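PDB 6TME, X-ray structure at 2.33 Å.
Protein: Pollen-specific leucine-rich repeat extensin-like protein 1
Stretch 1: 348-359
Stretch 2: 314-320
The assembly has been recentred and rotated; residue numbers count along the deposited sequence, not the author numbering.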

# COMPACT_ATOMS: atom_id res chain seq x y z
N GLN A 348 10.17 4.06 -31.64
CA GLN A 348 10.17 5.39 -31.08
C GLN A 348 8.98 6.20 -31.59
O GLN A 348 8.28 5.81 -32.53
CB GLN A 348 11.48 6.10 -31.39
CG GLN A 348 12.65 5.39 -30.73
CD GLN A 348 12.50 5.37 -29.22
OE1 GLN A 348 12.67 6.39 -28.55
NE2 GLN A 348 12.15 4.21 -28.67
N LYS A 349 8.73 7.34 -30.94
CA LYS A 349 7.72 8.25 -31.46
C LYS A 349 8.21 8.86 -32.76
O LYS A 349 9.42 8.94 -33.00
CB LYS A 349 7.41 9.35 -30.44
CG LYS A 349 6.69 8.89 -29.18
CD LYS A 349 6.47 10.08 -28.24
CE LYS A 349 5.52 9.73 -27.09
NZ LYS A 349 6.17 8.79 -26.11
N SER A 350 7.28 9.27 -33.62
CA SER A 350 7.65 9.92 -34.87
C SER A 350 8.34 11.26 -34.59
O SER A 350 8.13 11.90 -33.56
CB SER A 350 6.43 10.15 -35.76
OG SER A 350 5.72 11.32 -35.38
N ALA A 351 9.20 11.67 -35.53
CA ALA A 351 9.83 12.98 -35.43
C ALA A 351 8.81 14.11 -35.48
O ALA A 351 9.02 15.17 -34.87
CB ALA A 351 10.87 13.16 -36.55
N LYS A 352 7.70 13.90 -36.19
CA LYS A 352 6.63 14.89 -36.25
C LYS A 352 6.05 15.14 -34.86
O LYS A 352 5.89 16.30 -34.44
CB LYS A 352 5.53 14.42 -37.21
CG LYS A 352 6.06 13.86 -38.53
CD LYS A 352 5.48 12.47 -38.86
CE LYS A 352 6.35 11.70 -39.86
NZ LYS A 352 7.48 10.96 -39.22
N GLU A 353 5.74 14.07 -34.13
CA GLU A 353 5.19 14.23 -32.78
C GLU A 353 6.24 14.72 -31.79
O GLU A 353 5.90 15.36 -30.79
CB GLU A 353 4.60 12.91 -32.29
CG GLU A 353 4.08 12.97 -30.86
CD GLU A 353 3.48 11.66 -30.38
OE1 GLU A 353 3.52 10.67 -31.14
OE2 GLU A 353 2.98 11.64 -29.23
N CYS A 354 7.52 14.44 -32.04
CA CYS A 354 8.53 14.67 -31.01
C CYS A 354 9.00 16.12 -30.98
O CYS A 354 9.08 16.72 -29.90
CB CYS A 354 9.71 13.72 -31.20
SG CYS A 354 9.49 12.08 -30.39
N LEU A 355 9.33 16.70 -32.13
CA LEU A 355 9.92 18.04 -32.15
C LEU A 355 9.13 19.10 -31.39
O LEU A 355 9.74 19.87 -30.64
CB LEU A 355 10.16 18.49 -33.60
CG LEU A 355 11.50 17.95 -34.11
CD1 LEU A 355 11.60 18.04 -35.63
CD2 LEU A 355 12.65 18.68 -33.43
N PRO A 356 7.80 19.21 -31.53
CA PRO A 356 7.08 20.19 -30.69
C PRO A 356 7.38 20.06 -29.21
O PRO A 356 7.65 21.06 -28.53
CB PRO A 356 5.61 19.89 -31.01
CG PRO A 356 5.63 19.27 -32.36
CD PRO A 356 6.88 18.46 -32.40
N VAL A 357 7.36 18.83 -28.68
CA VAL A 357 7.58 18.63 -27.25
C VAL A 357 9.06 18.72 -26.91
O VAL A 357 9.45 19.36 -25.92
CB VAL A 357 6.99 17.27 -26.81
CG1 VAL A 357 7.21 17.04 -25.31
CG2 VAL A 357 5.52 17.19 -27.16
N VAL A 358 9.91 18.08 -27.73
CA VAL A 358 11.33 18.00 -27.41
C VAL A 358 11.97 19.38 -27.46
O VAL A 358 12.88 19.69 -26.68
CB VAL A 358 12.02 17.00 -28.36
CG1 VAL A 358 13.50 17.06 -28.22
CG2 VAL A 358 11.54 15.58 -28.04
N SER A 359 11.47 20.26 -28.33
CA SER A 359 12.04 21.60 -28.46
C SER A 359 11.45 22.61 -27.48
O SER A 359 11.89 23.76 -27.47
CB SER A 359 11.86 22.12 -29.90
OG SER A 359 10.50 22.43 -30.15
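Stretch 2, residues 314-320: SYNFFNG

Stretch 2 runs across the helix of residues 351-358 rather than along it: the helix axis and that of the strand that takes in Gly320 and runs on beyond it cross at -90°, 9.2 Å apart at closest approach. The nearest CA pair is Val358 CA and Phe317 CA, 6.7 Å apart, so the closest CA approach falls at the last helical residue.

Ser314 stays clear of stretch 1. Tyr315, with positive phi and psi (52/62), points its CA-to-CB bond away, as does Asn316, which is extended at -140/-160. Asn316 therefore contributes backbone: Lys349 NZ donates a hydrogen bond to Asn316 O at 2.6 Å.

Phe317 (-127/43, chi1 m) turns toward stretch 1 and has the largest covered area, 113 Å². Its ring is sandwiched. Val357 CG1 lies 3.8 Å from the ring centroid of Phe317, 16° off the normal, a CH-pi contact; over the opposite face, Lys349 CE approaches Phe317 CE1 to 3.7 Å, and Lys349 NZ sits 4.6 Å from the Phe317 centroid, 10° off the normal, a cation-pi geometry. The same ammonium thus serves both the carbonyl and the ring. Val358 CG2 packs more loosely, 4.5 Å from Phe317 CB.

Phe318 (-66/135) then points away, and Asn319 toward, with Asn319 CB 3.9 Å from Val358 CG1. Gly320, extended at -156/152, is beyond reach.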

# COMPACT_ATOMS: atom_id res chain seq x y z
N SER A 314 9.73 3.91 -20.71
CA SER A 314 9.07 3.92 -21.99
C SER A 314 7.89 4.91 -21.99
O SER A 314 7.43 5.35 -20.94
CB SER A 314 8.61 2.51 -22.33
OG SER A 314 7.58 2.15 -21.45
N TYR A 315 7.40 5.24 -23.18
CA TYR A 315 6.28 6.17 -23.35
C TYR A 315 6.53 7.48 -22.61
O TYR A 315 5.79 7.86 -21.69
CB TYR A 315 4.96 5.55 -22.91
CG TYR A 315 4.63 4.39 -23.77
CD1 TYR A 315 3.97 4.57 -24.98
CD2 TYR A 315 5.04 3.10 -23.41
CE1 TYR A 315 3.69 3.50 -25.80
CE2 TYR A 315 4.76 2.03 -24.24
CZ TYR A 315 4.09 2.23 -25.43
OH TYR A 315 3.82 1.17 -26.25
N ASN A 316 7.59 8.15 -23.04
CA ASN A 316 7.94 9.50 -22.58
C ASN A 316 8.43 10.29 -23.79
O ASN A 316 8.14 9.93 -24.94
CB ASN A 316 8.96 9.40 -21.43
CG ASN A 316 8.29 9.00 -20.12
OD1 ASN A 316 7.51 9.77 -19.56
ND2 ASN A 316 8.55 7.78 -19.65
N PHE A 317 9.16 11.37 -23.56
CA PHE A 317 9.78 12.08 -24.69
C PHE A 317 11.28 12.27 -24.47
O PHE A 317 11.83 13.35 -24.72
CB PHE A 317 9.13 13.44 -24.92
CG PHE A 317 7.64 13.39 -25.13
CD1 PHE A 317 7.12 13.39 -26.40
CD2 PHE A 317 6.78 13.35 -24.05
CE1 PHE A 317 5.77 13.34 -26.61
CE2 PHE A 317 5.42 13.31 -24.25
CZ PHE A 317 4.91 13.31 -25.54
N PHE A 318 11.97 11.24 -23.99
CA PHE A 318 13.42 11.32 -23.90
C PHE A 318 14.02 11.38 -25.30
O PHE A 318 13.60 10.65 -26.21
CB PHE A 318 13.96 10.12 -23.11
CG PHE A 318 13.47 10.05 -21.67
CD1 PHE A 318 13.92 10.97 -20.72
CD2 PHE A 318 12.58 9.06 -21.26
CE1 PHE A 318 13.47 10.90 -19.39
CE2 PHE A 318 12.13 9.00 -19.95
CZ PHE A 318 12.58 9.91 -19.01
N ASN A 319 14.97 12.29 -25.50
CA ASN A 319 15.64 12.44 -26.79
C ASN A 319 17.10 12.00 -26.75
O ASN A 319 17.78 12.13 -27.76
CB ASN A 319 15.52 13.88 -27.31
CG ASN A 319 16.24 14.91 -26.41
OD1 ASN A 319 16.74 14.59 -25.33
ND2 ASN A 319 16.31 16.14 -26.89
N GLY A 320 17.58 11.48 -25.62
CA GLY A 320 18.91 10.91 -25.55
C GLY A 320 18.99 9.90 -24.42
O GLY A 320 18.27 9.99 -23.42